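Local atomic coordinates of alginate lyase, family PL7 (Zobellia galactanivorans, PDB entry 4BE3), a protein that cleaves alginate, a marine polyuronate, as an exolytic lyase of polysaccharide lyase family 7, probably by beta-elimination. Residues A[124-129]-A[135-140]; A[212-215]-A[220-223]; A[33-38]-A[288-293]. One frame throughout, in Å; residues are numbered along the deposited sequence.

In the fold
Alginate lyases of family PL7 fold as a beta-jelly roll of two curved antiparallel sheets, and the three contacts sample its middle and periphery. Contact 1 is buried and central: it zips strands 121-126 and 133-141 of one sheet by backbone bonds and a slid-apart, nearly parallel pair of phenylalanines. The centres of contacts 2 and 3 lie about 19 Å from the chain's centre, at the outermost strands 210-215 and 36-41 of the other sheet; contact 2 is mainly buried, contact 3 partly so, in the loop entering its strand. Each rests chiefly on one long side chain, a lysine or a tyrosine. Contact 2 touches contact 1 through Trp138 and Tyr140; contact 3 stands apart and closes a loop spanning both.

Contact 1. Residues A[124-129]-A[135-140]; sequences FYKKFP and SVFWNY
The rings of Phe124 and Phe137 lie nearly parallel, their planes 20° apart, but are slid so far past each other that they barely overlap, with centroids 4.7 Å apart. What covers the Phe137 face is mainly the CB of Phe124, a CH-pi contact 3.6 Å from the ring centroid, while the rim atom CE1 of Phe137 sits over one face of the Phe124 ring. Lys126 adds its extended aliphatic chain: its CD reaches the edge of the Phe137 ring in plane. Beside the CE1 corner of the Phe124 ring the Asn139 amide approaches obliquely, ND2 lying 3.4 Å from Phe124 CE1, with the two planes 37° apart; that amide is held by Ser155 and Asp153. Phe137 has its CG wedged between its backbone N and carbonyl carbon (chi1 47°), which brings its ring back over the neighbouring strand.

These side chains share one face of an antiparallel beta hairpin, strands 121-126 and 133-141, within a sheet of the PL7 jelly roll. Phe124 with Phe137 and Lys126 with Ser135 are hydrogen-bonded pairs, each closed by two backbone bonds; Phe124 N to Phe137 O, at 2.8 Å, is nearly straight. Tyr125 and Val136 form the non-hydrogen-bonded pair between them and turn to the other face, where Val136 CG2 meets the edge of the Tyr125 ring 4.0 Å from CD2. Here the strands are also joined by CA-H...O contacts, from Val136 CA to Phe124 O and from Tyr125 CA to Ser135 O. One water donates to Lys126 O at 3.0 Å and also bonds Ser135 OG, which is further bound to Tyr161 N. Lys126 NZ leads away from the hairpin to the carbonyl of Ala100.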
ATOM      1  N   PHE A 124      -4.094 -20.419  12.899  1.00 14.41           N
ATOM      2  CA  PHE A 124      -3.704 -21.853  12.926  1.00 13.71           C
ATOM      3  C   PHE A 124      -4.931 -22.743  12.778  1.00 15.00           C
ATOM      4  O   PHE A 124      -6.023 -22.387  13.269  1.00 16.95           O
ATOM      5  CB  PHE A 124      -3.209 -22.148  14.370  1.00 13.58           C
ATOM      6  CG  PHE A 124      -1.857 -21.588  14.714  1.00 16.87           C
ATOM      7  CD1 PHE A 124      -1.643 -20.199  14.982  1.00 16.42           C
ATOM      8  CD2 PHE A 124      -0.775 -22.536  14.867  1.00 16.81           C
ATOM      9  CE1 PHE A 124      -0.380 -19.720  15.365  1.00 17.84           C
ATOM     10  CE2 PHE A 124       0.454 -22.019  15.318  1.00 17.28           C
ATOM     11  CZ  PHE A 124       0.678 -20.681  15.523  1.00 16.75           C
ATOM     12  N   TYR A 125      -4.662 -23.957  12.286  1.00 14.62           N
ATOM     13  CA  TYR A 125      -5.655 -25.056  12.396  1.00 14.00           C
ATOM     14  C   TYR A 125      -4.775 -26.145  13.088  1.00 15.87           C
ATOM     15  O   TYR A 125      -3.671 -26.447  12.631  1.00 16.98           O
ATOM     16  CB  TYR A 125      -6.113 -25.511  10.991  1.00 16.40           C
ATOM     17  CG  TYR A 125      -6.910 -26.814  11.113  1.00 16.51           C
ATOM     18  CD1 TYR A 125      -6.281 -28.074  11.165  1.00 17.98           C
ATOM     19  CD2 TYR A 125      -8.298 -26.745  11.221  1.00 18.11           C
ATOM     20  CE1 TYR A 125      -7.058 -29.215  11.280  1.00 19.22           C
ATOM     21  CE2 TYR A 125      -9.114 -27.898  11.273  1.00 18.12           C
ATOM     22  CZ  TYR A 125      -8.438 -29.101  11.360  1.00 19.64           C
ATOM     23  OH  TYR A 125      -9.227 -30.255  11.535  1.00 21.58           O
ATOM     24  N   LYS A 126      -5.307 -26.708  14.210  1.00 15.93           N
ATOM     25  CA  LYS A 126      -4.558 -27.757  14.934  1.00 14.08           C
ATOM     26  C   LYS A 126      -5.523 -28.952  15.203  1.00 16.57           C
ATOM     27  O   LYS A 126      -6.693 -28.731  15.632  1.00 17.44           O
ATOM     28  CB  LYS A 126      -4.122 -27.127  16.218  1.00 14.61           C
ATOM     29  CG  LYS A 126      -3.391 -28.222  17.155  1.00 16.74           C
ATOM     30  CD  LYS A 126      -2.860 -27.440  18.366  1.00 15.75           C
ATOM     31  CE  LYS A 126      -2.372 -28.513  19.426  1.00 16.78           C
ATOM     32  NZ  LYS A 126      -1.837 -27.765  20.648  1.00 16.94           N
ATOM     33  N   LYS A 127      -5.038 -30.176  14.955  1.00 16.54           N
ATOM     34  CA  LYS A 127      -5.970 -31.310  15.199  1.00 17.02           C
ATOM     35  C   LYS A 127      -5.091 -32.436  15.752  1.00 17.79           C
ATOM     36  O   LYS A 127      -4.150 -32.863  15.144  1.00 19.33           O
ATOM     37  CB  LYS A 127      -6.710 -31.739  13.906  1.00 19.07           C
ATOM     38  CG  LYS A 127      -7.779 -32.844  14.244  1.00 19.95           C
ATOM     39  CD  LYS A 127      -8.346 -33.493  13.000  1.00 22.09           C
ATOM     40  CE  LYS A 127      -7.381 -34.459  12.378  1.00 23.77           C
ATOM     41  NZ  LYS A 127      -6.990 -35.632  13.329  1.00 23.87           N
ATOM     42  N   PHE A 128      -5.465 -32.911  16.964  1.00 16.77           N
ATOM     43  CA  PHE A 128      -4.720 -34.084  17.498  1.00 19.37           C
ATOM     44  C   PHE A 128      -4.949 -35.352  16.709  1.00 21.84           C
ATOM     45  O   PHE A 128      -5.978 -35.561  16.044  1.00 21.34           O
ATOM     46  CB  PHE A 128      -5.217 -34.307  18.941  1.00 19.64           C
ATOM     47  CG  PHE A 128      -4.786 -33.142  19.892  1.00 19.61           C
ATOM     48  CD1 PHE A 128      -3.463 -33.147  20.420  1.00 20.47           C
ATOM     49  CD2 PHE A 128      -5.665 -32.083  20.162  1.00 20.29           C
ATOM     50  CE1 PHE A 128      -3.056 -32.125  21.291  1.00 19.30           C
ATOM     51  CE2 PHE A 128      -5.233 -31.005  21.003  1.00 19.18           C
ATOM     52  CZ  PHE A 128      -3.916 -30.975  21.547  1.00 18.98           C
ATOM     53  N   PRO A 129      -3.972 -36.249  16.763  1.00 22.25           N
ATOM     54  CA  PRO A 129      -4.086 -37.441  15.982  1.00 22.47           C
ATOM     55  C   PRO A 129      -5.332 -38.220  16.412  1.00 24.90           C
ATOM     56  O   PRO A 129      -5.632 -38.312  17.598  1.00 23.52           O
ATOM     57  CB  PRO A 129      -2.897 -38.280  16.499  1.00 21.14           C
ATOM     58  CG  PRO A 129      -1.767 -37.211  16.740  1.00 21.02           C
ATOM     59  CD  PRO A 129      -2.606 -36.054  17.320  1.00 22.11           C
ATOM     60  N   SER A 135      -9.135 -27.480  15.875  1.00 17.93           N
ATOM     61  CA  SER A 135      -9.452 -26.183  16.396  1.00 16.97           C
ATOM     62  C   SER A 135      -8.824 -25.176  15.386  1.00 18.55           C
ATOM     63  O   SER A 135      -7.792 -25.416  14.753  1.00 18.70           O
ATOM     64  CB  SER A 135      -8.727 -25.945  17.735  1.00 17.77           C
ATOM     65  OG  SER A 135      -9.205 -26.887  18.737  1.00 20.59           O
ATOM     66  N   VAL A 136      -9.476 -24.044  15.355  1.00 15.57           N
ATOM     67  CA  VAL A 136      -8.904 -22.840  14.615  1.00 15.50           C
ATOM     68  C   VAL A 136      -8.701 -21.784  15.652  1.00 17.14           C
ATOM     69  O   VAL A 136      -9.601 -21.523  16.515  1.00 16.69           O
ATOM     70  CB  VAL A 136      -9.943 -22.324  13.605  1.00 14.91           C
ATOM     71  CG1 VAL A 136      -9.403 -20.964  12.972  1.00 17.10           C
ATOM     72  CG2 VAL A 136     -10.042 -23.357  12.422  1.00 17.75           C
ATOM     73  N   PHE A 137      -7.496 -21.195  15.711  1.00 16.55           N
ATOM     74  CA  PHE A 137      -7.285 -20.174  16.690  1.00 15.58           C
ATOM     75  C   PHE A 137      -6.287 -19.178  16.081  1.00 16.76           C
ATOM     76  O   PHE A 137      -5.690 -19.498  15.003  1.00 17.17           O
ATOM     77  CB  PHE A 137      -6.625 -20.696  18.010  1.00 16.70           C
ATOM     78  CG  PHE A 137      -5.432 -21.595  17.809  1.00 16.58           C
ATOM     79  CD1 PHE A 137      -4.119 -21.001  17.756  1.00 16.32           C
ATOM     80  CD2 PHE A 137      -5.597 -23.013  17.885  1.00 17.07           C
ATOM     81  CE1 PHE A 137      -2.912 -21.806  17.693  1.00 17.60           C
ATOM     82  CE2 PHE A 137      -4.392 -23.829  17.760  1.00 17.82           C
ATOM     83  CZ  PHE A 137      -3.126 -23.230  17.706  1.00 17.12           C
ATOM     84  N   TRP A 138      -6.147 -18.007  16.645  1.00 16.49           N
ATOM     85  CA  TRP A 138      -5.167 -17.078  16.032  1.00 15.92           C
ATOM     86  C   TRP A 138      -4.265 -16.503  17.092  1.00 15.61           C
ATOM     87  O   TRP A 138      -4.716 -16.277  18.212  1.00 17.67           O
ATOM     88  CB  TRP A 138      -5.891 -15.968  15.240  1.00 15.64           C
ATOM     89  CG  TRP A 138      -6.679 -15.046  16.115  1.00 18.03           C
ATOM     90  CD1 TRP A 138      -7.997 -15.250  16.528  1.00 19.20           C
ATOM     91  CD2 TRP A 138      -6.262 -13.734  16.634  1.00 17.56           C
ATOM     92  NE1 TRP A 138      -8.443 -14.154  17.218  1.00 20.56           N
ATOM     93  CE2 TRP A 138      -7.436 -13.208  17.331  1.00 18.07           C
ATOM     94  CE3 TRP A 138      -5.070 -12.961  16.531  1.00 17.46           C
ATOM     95  CZ2 TRP A 138      -7.451 -11.950  17.978  1.00 21.86           C
ATOM     96  CZ3 TRP A 138      -5.103 -11.688  17.173  1.00 22.59           C
ATOM     97  CH2 TRP A 138      -6.239 -11.219  17.874  1.00 21.97           C
ATOM     98  N   ASN A 139      -3.007 -16.245  16.746  1.00 15.69           N
ATOM     99  CA  ASN A 139      -2.022 -15.797  17.778  1.00 15.62           C
ATOM    100  C   ASN A 139      -1.562 -14.357  17.394  1.00 16.52           C
ATOM    101  O   ASN A 139      -1.387 -14.079  16.167  1.00 18.87           O
ATOM    102  CB  ASN A 139      -0.758 -16.614  17.641  1.00 15.88           C
ATOM    103  CG  ASN A 139      -0.923 -17.972  18.326  1.00 18.17           C
ATOM    104  OD1 ASN A 139      -2.059 -18.384  18.553  1.00 17.92           O
ATOM    105  ND2 ASN A 139       0.250 -18.692  18.597  1.00 18.00           N
ATOM    106  N   TYR A 140      -1.372 -13.532  18.409  1.00 16.86           N
ATOM    107  CA  TYR A 140      -0.787 -12.173  18.213  1.00 17.50           C
ATOM    108  C   TYR A 140       0.597 -12.301  18.807  1.00 19.84           C
ATOM    109  O   TYR A 140       0.700 -12.714  20.004  1.00 19.33           O
ATOM    110  CB  TYR A 140      -1.635 -11.198  19.060  1.00 18.08           C
ATOM    111  CG  TYR A 140      -0.962  -9.822  19.061  1.00 19.23           C
ATOM    112  CD1 TYR A 140      -1.136  -8.981  17.928  1.00 18.83           C
ATOM    113  CD2 TYR A 140      -0.186  -9.405  20.176  1.00 19.80           C
ATOM    114  CE1 TYR A 140      -0.562  -7.712  17.915  1.00 19.42           C
ATOM    115  CE2 TYR A 140       0.430  -8.128  20.176  1.00 22.14           C
ATOM    116  CZ  TYR A 140       0.219  -7.328  18.985  1.00 20.63           C
ATOM    117  OH  TYR A 140       0.857  -6.044  18.987  1.00 23.01           O
TER
HETATM  118  O   HOH W   1      -7.730 -29.340  18.399  1.00 23.29           O

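Contact 2. Residues A[212-215]-A[220-223]; sequences FTKN and NFTK
Lys214 crosses to the 220-223 loop with its terminal ammonium, and Lys214 NZ comes within 3.6 Å of Phe221 CE2. Earlier on the strand, Phe212 meets Trp138 edge-to-face, and Thr213 packs on Ile197 and Tyr199 of the adjacent strand. The Lys214 chain leaves the backbone with CG anti to N, is bent by the turn about CB-CG (chi2 67°) and then runs extended, a course that carries NZ past the strand to the loop. There NZ comes obliquely to the Phe221 ring, from the same side of its plane as Asn220 CB. A water joins the two segments: it accepts from Lys214 NZ at 2.9 Å and from the backbone N of Asn220 at 3.0 Å. The ring of Tyr140 makes a cation-pi contact with the same lysine. Following it, Asn215 OD1 accepts from Leu217 N, two residues on, as the chain leaves the strand. Within the loop, the CB of Asn220 lies over the centre of the Phe221 ring, 3.9 Å above its plane, and Trp152 meets that ring edge-to-face. The arrangement is that of an outermost jelly-roll strand, 210-215, whose last residues are tied to the following irregular loop through Lys214 and a bridging water.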
ATOM      1  N   PHE A 212     -13.178 -10.397  15.809  1.00 21.07           N
ATOM      2  CA  PHE A 212     -12.280  -9.897  16.856  1.00 20.72           C
ATOM      3  C   PHE A 212     -11.796  -8.490  16.389  1.00 22.15           C
ATOM      4  O   PHE A 212     -11.665  -8.280  15.177  1.00 22.55           O
ATOM      5  CB  PHE A 212     -10.995 -10.729  16.992  1.00 20.43           C
ATOM      6  CG  PHE A 212     -11.302 -12.161  17.398  1.00 22.74           C
ATOM      7  CD1 PHE A 212     -11.432 -12.484  18.741  1.00 22.54           C
ATOM      8  CD2 PHE A 212     -11.556 -13.106  16.435  1.00 21.26           C
ATOM      9  CE1 PHE A 212     -11.778 -13.830  19.112  1.00 23.42           C
ATOM     10  CE2 PHE A 212     -11.921 -14.475  16.789  1.00 21.41           C
ATOM     11  CZ  PHE A 212     -11.986 -14.781  18.183  1.00 22.01           C
ATOM     12  N   THR A 213     -11.374  -7.683  17.333  1.00 21.68           N
ATOM     13  CA  THR A 213     -10.765  -6.336  16.992  1.00 21.77           C
ATOM     14  C   THR A 213      -9.500  -6.269  17.724  1.00 24.05           C
ATOM     15  O   THR A 213      -9.460  -6.477  18.987  1.00 26.03           O
ATOM     16  CB  THR A 213     -11.686  -5.198  17.410  1.00 25.83           C
ATOM     17  OG1 THR A 213     -12.901  -5.338  16.714  1.00 26.17           O
ATOM     18  CG2 THR A 213     -11.046  -3.809  17.145  1.00 26.08           C
ATOM     19  N   LYS A 214      -8.391  -5.958  17.082  1.00 22.25           N
ATOM     20  CA  LYS A 214      -7.110  -5.811  17.823  1.00 22.76           C
ATOM     21  C   LYS A 214      -6.370  -4.573  17.270  1.00 23.94           C
ATOM     22  O   LYS A 214      -6.050  -4.539  16.075  1.00 23.32           O
ATOM     23  CB  LYS A 214      -6.279  -7.081  17.565  1.00 23.04           C
ATOM     24  CG  LYS A 214      -4.846  -7.052  18.139  1.00 25.02           C
ATOM     25  CD  LYS A 214      -4.813  -7.050  19.646  1.00 25.74           C
ATOM     26  CE  LYS A 214      -3.357  -7.008  20.212  1.00 25.58           C
ATOM     27  NZ  LYS A 214      -3.360  -6.860  21.732  1.00 26.75           N
ATOM     28  N   ASN A 215      -6.104  -3.572  18.140  1.00 23.15           N
ATOM     29  CA  ASN A 215      -5.423  -2.369  17.675  1.00 25.26           C
ATOM     30  C   ASN A 215      -3.953  -2.686  17.490  1.00 27.36           C
ATOM     31  O   ASN A 215      -3.296  -3.151  18.414  1.00 28.64           O
ATOM     32  CB  ASN A 215      -5.597  -1.364  18.782  1.00 27.91           C
ATOM     33  CG  ASN A 215      -5.125   0.003  18.355  1.00 32.37           C
ATOM     34  OD1 ASN A 215      -4.173   0.150  17.618  1.00 31.55           O
ATOM     35  ND2 ASN A 215      -5.793   1.022  18.876  1.00 36.03           N
ATOM     36  N   ASN A 220      -1.445  -3.421  24.390  1.00 33.05           N
ATOM     37  CA  ASN A 220      -2.078  -3.783  25.638  1.00 39.07           C
ATOM     38  C   ASN A 220      -1.071  -4.397  26.599  1.00 38.98           C
ATOM     39  O   ASN A 220      -1.474  -4.833  27.723  1.00 34.20           O
ATOM     40  CB  ASN A 220      -3.118  -4.955  25.383  1.00 41.63           C
ATOM     41  CG  ASN A 220      -4.417  -4.516  24.648  1.00 56.97           C
ATOM     42  OD1 ASN A 220      -4.877  -3.357  24.811  1.00 62.98           O
ATOM     43  ND2 ASN A 220      -5.034  -5.461  23.810  1.00 54.79           N
ATOM     44  N   PHE A 221       0.196  -4.520  26.177  1.00 32.81           N
ATOM     45  CA  PHE A 221       1.138  -5.389  26.903  1.00 35.31           C
ATOM     46  C   PHE A 221       2.422  -4.655  27.293  1.00 34.43           C
ATOM     47  O   PHE A 221       3.503  -5.200  27.061  1.00 32.35           O
ATOM     48  CB  PHE A 221       1.456  -6.687  26.045  1.00 30.26           C
ATOM     49  CG  PHE A 221       0.225  -7.468  25.701  1.00 31.40           C
ATOM     50  CD1 PHE A 221      -0.681  -7.905  26.718  1.00 29.42           C
ATOM     51  CD2 PHE A 221      -0.075  -7.768  24.393  1.00 28.08           C
ATOM     52  CE1 PHE A 221      -1.819  -8.653  26.405  1.00 27.83           C
ATOM     53  CE2 PHE A 221      -1.212  -8.559  24.054  1.00 29.76           C
ATOM     54  CZ  PHE A 221      -2.090  -8.977  25.040  1.00 29.83           C
ATOM     55  N   THR A 222       2.305  -3.458  27.869  1.00 35.92           N
ATOM     56  CA  THR A 222       3.512  -2.581  27.966  1.00 39.62           C
ATOM     57  C   THR A 222       4.218  -2.802  29.316  1.00 47.43           C
ATOM     58  O   THR A 222       5.300  -2.269  29.512  1.00 43.56           O
ATOM     59  CB  THR A 222       3.158  -1.111  27.780  1.00 40.02           C
ATOM     60  OG1 THR A 222       2.241  -0.764  28.826  1.00 38.17           O
ATOM     61  CG2 THR A 222       2.338  -0.915  26.467  1.00 37.84           C
ATOM     62  N   LYS A 223       3.617  -3.593  30.231  1.00 45.99           N
ATOM     63  CA  LYS A 223       4.368  -3.989  31.462  1.00 47.71           C
ATOM     64  C   LYS A 223       4.112  -5.365  31.955  1.00 49.28           C
ATOM     65  O   LYS A 223       3.129  -6.037  31.512  1.00 43.58           O
ATOM     66  CB  LYS A 223       4.141  -3.003  32.584  1.00 56.48           C
ATOM     67  CG  LYS A 223       2.794  -2.361  32.640  1.00 57.19           C
ATOM     68  CD  LYS A 223       3.060  -0.830  32.590  1.00 71.19           C
ATOM     69  CE  LYS A 223       2.060  -0.039  33.438  1.00 74.30           C
ATOM     70  NZ  LYS A 223       0.883  -0.972  33.587  1.00 68.41           N
TER
HETATM   71  O   HOH W   2      -0.945  -5.358  22.120  1.00 24.91           O

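Contact 3. Residues A[33-38]-A[288-293]; sequences DDFFYV and KQYANG
Tyr290 and Asp34 are the residues whose backbones come nearest, and with 8.9 Å between their CA atoms the two segments are joined by a long side chain. The contact links the short helix 286-291 to the loop that leads into strand 36-41, an outermost strand of one jelly-roll sheet; Phe35 and Phe36 there form a classic beta bulge. From the helix, Tyr290 points its CB toward the loop, and with CG anti to its carbonyl carbon (chi1 -79°) the ring reaches across to the loop, where its hydroxyl donates to the backbone O of Asp34. The same ring takes the CB of Asp34 at its edge, in plane, 3.6 Å from CE2, while the carboxylate of Asp34 stands almost perpendicular to it, at 87°. Phe35 crosses Tyr290 at about a right angle, with Phe35 CE1 3.5 Å from Tyr290 OH. Tyr290 also packs on Pro52, meets Tyr295 edge-to-face and makes a cation-pi contact with Lys50. A phenylalanine in place of Tyr290 would probably leave the carbonyl of Asp34 without its hydroxyl donor and free the loop from its polar tie to the helix. That bond is 2.8 Å from Tyr290 OH to Asp34 O, and the donor sits almost in line with the carbonyl, at a C=O...OH angle of 172°.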
ATOM      1  N   ASP A  33       4.723 -30.056  -8.587  1.00 36.97           N
ATOM      2  CA  ASP A  33       4.115 -31.247  -8.056  1.00 34.76           C
ATOM      3  C   ASP A  33       4.551 -31.466  -6.579  1.00 36.95           C
ATOM      4  O   ASP A  33       5.740 -31.205  -6.195  1.00 33.57           O
ATOM      5  CB  ASP A  33       4.676 -32.498  -8.779  1.00 43.00           C
ATOM      6  CG  ASP A  33       4.163 -32.621 -10.222  1.00 48.38           C
ATOM      7  OD1 ASP A  33       3.280 -31.922 -10.650  1.00 48.60           O
ATOM      8  OD2 ASP A  33       4.658 -33.541 -10.874  1.00 55.32           O
ATOM      9  N   ASP A  34       3.590 -31.975  -5.812  1.00 36.61           N
ATOM     10  CA  ASP A  34       3.806 -32.221  -4.327  1.00 35.78           C
ATOM     11  C   ASP A  34       3.967 -30.982  -3.464  1.00 31.50           C
ATOM     12  O   ASP A  34       4.235 -31.189  -2.262  1.00 30.17           O
ATOM     13  CB  ASP A  34       5.063 -33.047  -4.079  1.00 40.45           C
ATOM     14  CG  ASP A  34       4.916 -34.491  -4.533  1.00 60.90           C
ATOM     15  OD1 ASP A  34       3.755 -34.947  -4.884  1.00 56.98           O
ATOM     16  OD2 ASP A  34       6.011 -35.113  -4.553  1.00 65.75           O
ATOM     17  N   PHE A  35       3.893 -29.757  -4.006  1.00 27.16           N
ATOM     18  CA  PHE A  35       4.006 -28.566  -3.131  1.00 27.13           C
ATOM     19  C   PHE A  35       2.901 -27.608  -3.449  1.00 26.95           C
ATOM     20  O   PHE A  35       2.262 -27.094  -2.561  1.00 25.57           O
ATOM     21  CB  PHE A  35       5.337 -27.853  -3.319  1.00 26.39           C
ATOM     22  CG  PHE A  35       6.518 -28.746  -2.886  1.00 26.65           C
ATOM     23  CD1 PHE A  35       6.806 -28.939  -1.550  1.00 26.40           C
ATOM     24  CD2 PHE A  35       7.292 -29.377  -3.855  1.00 33.05           C
ATOM     25  CE1 PHE A  35       7.883 -29.791  -1.179  1.00 29.08           C
ATOM     26  CE2 PHE A  35       8.354 -30.228  -3.491  1.00 35.31           C
ATOM     27  CZ  PHE A  35       8.641 -30.434  -2.172  1.00 34.90           C
ATOM     28  N   PHE A  36       2.743 -27.261  -4.751  1.00 28.37           N
ATOM     29  CA  PHE A  36       1.924 -26.044  -5.039  1.00 24.66           C
ATOM     30  C   PHE A  36       1.259 -26.316  -6.357  1.00 29.80           C
ATOM     31  O   PHE A  36       1.970 -26.349  -7.405  1.00 30.33           O
ATOM     32  CB  PHE A  36       2.780 -24.800  -5.167  1.00 24.91           C
ATOM     33  CG  PHE A  36       1.993 -23.521  -5.576  1.00 25.69           C
ATOM     34  CD1 PHE A  36       0.875 -23.025  -4.828  1.00 26.25           C
ATOM     35  CD2 PHE A  36       2.384 -22.845  -6.762  1.00 27.04           C
ATOM     36  CE1 PHE A  36       0.227 -21.835  -5.237  1.00 27.93           C
ATOM     37  CE2 PHE A  36       1.740 -21.664  -7.149  1.00 26.52           C
ATOM     38  CZ  PHE A  36       0.653 -21.221  -6.448  1.00 26.69           C
ATOM     39  N   TYR A  37      -0.011 -26.682  -6.320  1.00 29.76           N
ATOM     40  CA  TYR A  37      -0.624 -27.261  -7.564  1.00 31.28           C
ATOM     41  C   TYR A  37      -2.115 -27.192  -7.403  1.00 32.84           C
ATOM     42  O   TYR A  37      -2.623 -26.797  -6.387  1.00 33.02           O
ATOM     43  CB  TYR A  37      -0.250 -28.711  -7.859  1.00 32.93           C
ATOM     44  CG  TYR A  37      -0.460 -29.657  -6.671  1.00 33.00           C
ATOM     45  CD1 TYR A  37       0.587 -29.818  -5.729  1.00 33.62           C
ATOM     46  CD2 TYR A  37      -1.650 -30.360  -6.499  1.00 29.30           C
ATOM     47  CE1 TYR A  37       0.414 -30.716  -4.641  1.00 32.61           C
ATOM     48  CE2 TYR A  37      -1.808 -31.261  -5.442  1.00 31.01           C
ATOM     49  CZ  TYR A  37      -0.789 -31.416  -4.533  1.00 33.64           C
ATOM     50  OH  TYR A  37      -0.997 -32.314  -3.451  1.00 33.22           O
ATOM     51  N   VAL A  38      -2.837 -27.545  -8.443  1.00 32.52           N
ATOM     52  CA  VAL A  38      -4.318 -27.421  -8.430  1.00 31.34           C
ATOM     53  C   VAL A  38      -4.872 -28.826  -8.279  1.00 33.87           C
ATOM     54  O   VAL A  38      -4.325 -29.780  -8.887  1.00 33.91           O
ATOM     55  CB  VAL A  38      -4.891 -26.833  -9.770  1.00 33.74           C
ATOM     56  CG1 VAL A  38      -6.413 -26.941  -9.722  1.00 35.64           C
ATOM     57  CG2 VAL A  38      -4.427 -25.343  -9.851  1.00 31.21           C
ATOM     58  N   LYS A 288       9.487 -39.719   2.000  1.00 34.70           N
ATOM     59  CA  LYS A 288       9.144 -40.621   3.131  1.00 34.27           C
ATOM     60  C   LYS A 288       8.149 -39.917   4.160  1.00 33.67           C
ATOM     61  O   LYS A 288       7.216 -40.515   4.645  1.00 33.00           O
ATOM     62  CB  LYS A 288      10.420 -41.055   3.941  1.00 36.29           C
ATOM     63  CG  LYS A 288      11.268 -42.095   3.254  1.00 48.76           C
ATOM     64  CD  LYS A 288      12.335 -42.546   4.260  1.00 52.41           C
ATOM     65  CE  LYS A 288      13.443 -43.314   3.487  1.00 71.09           C
ATOM     66  NZ  LYS A 288      14.843 -42.849   3.780  1.00 67.62           N
ATOM     67  N   GLN A 289       8.326 -38.621   4.356  1.00 31.91           N
ATOM     68  CA  GLN A 289       7.385 -37.867   5.213  1.00 27.78           C
ATOM     69  C   GLN A 289       5.987 -37.873   4.550  1.00 29.36           C
ATOM     70  O   GLN A 289       4.975 -38.101   5.173  1.00 30.09           O
ATOM     71  CB  GLN A 289       7.911 -36.410   5.335  1.00 29.43           C
ATOM     72  CG  GLN A 289       9.142 -36.400   6.293  1.00 29.26           C
ATOM     73  CD  GLN A 289       9.664 -34.990   6.327  1.00 32.74           C
ATOM     74  OE1 GLN A 289       9.142 -34.205   7.100  1.00 28.00           O
ATOM     75  NE2 GLN A 289      10.653 -34.640   5.501  1.00 28.08           N
ATOM     76  N   TYR A 290       5.948 -37.698   3.245  1.00 31.86           N
ATOM     77  CA  TYR A 290       4.668 -37.714   2.576  1.00 30.35           C
ATOM     78  C   TYR A 290       3.951 -39.046   2.630  1.00 33.68           C
ATOM     79  O   TYR A 290       2.730 -39.101   2.539  1.00 35.19           O
ATOM     80  CB  TYR A 290       4.752 -37.248   1.091  1.00 32.89           C
ATOM     81  CG  TYR A 290       4.823 -35.727   0.934  1.00 31.86           C
ATOM     82  CD1 TYR A 290       4.877 -34.911   2.062  1.00 30.90           C
ATOM     83  CD2 TYR A 290       5.055 -35.154  -0.326  1.00 34.23           C
ATOM     84  CE1 TYR A 290       5.001 -33.460   1.897  1.00 28.85           C
ATOM     85  CE2 TYR A 290       5.186 -33.791  -0.524  1.00 33.78           C
ATOM     86  CZ  TYR A 290       5.066 -32.933   0.552  1.00 30.84           C
ATOM     87  OH  TYR A 290       5.198 -31.574   0.307  1.00 29.50           O
ATOM     88  N   ALA A 291       4.724 -40.136   2.675  1.00 35.69           N
ATOM     89  CA  ALA A 291       4.144 -41.450   2.715  1.00 37.84           C
ATOM     90  C   ALA A 291       3.738 -41.842   4.100  1.00 38.18           C
ATOM     91  O   ALA A 291       3.023 -42.855   4.302  1.00 36.54           O
ATOM     92  CB  ALA A 291       5.180 -42.490   2.164  1.00 41.14           C
ATOM     93  N   ASN A 292       4.153 -41.070   5.090  1.00 30.86           N
ATOM     94  CA  ASN A 292       3.862 -41.545   6.509  1.00 29.97           C
ATOM     95  C   ASN A 292       3.170 -40.428   7.335  1.00 31.18           C
ATOM     96  O   ASN A 292       3.289 -40.405   8.581  1.00 30.90           O
ATOM     97  CB  ASN A 292       5.194 -41.913   7.193  1.00 32.13           C
ATOM     98  CG  ASN A 292       5.771 -43.233   6.624  1.00 43.77           C
ATOM     99  OD1 ASN A 292       6.598 -43.235   5.690  1.00 42.79           O
ATOM    100  ND2 ASN A 292       5.225 -44.315   7.065  1.00 35.08           N
ATOM    101  N   GLY A 293       2.461 -39.503   6.691  1.00 29.86           N
ATOM    102  CA  GLY A 293       1.672 -38.562   7.494  1.00 30.15           C
ATOM    103  C   GLY A 293       2.429 -37.365   8.056  1.00 27.10           C
ATOM    104  O   GLY A 293       1.847 -36.628   8.863  1.00 24.53           O
TER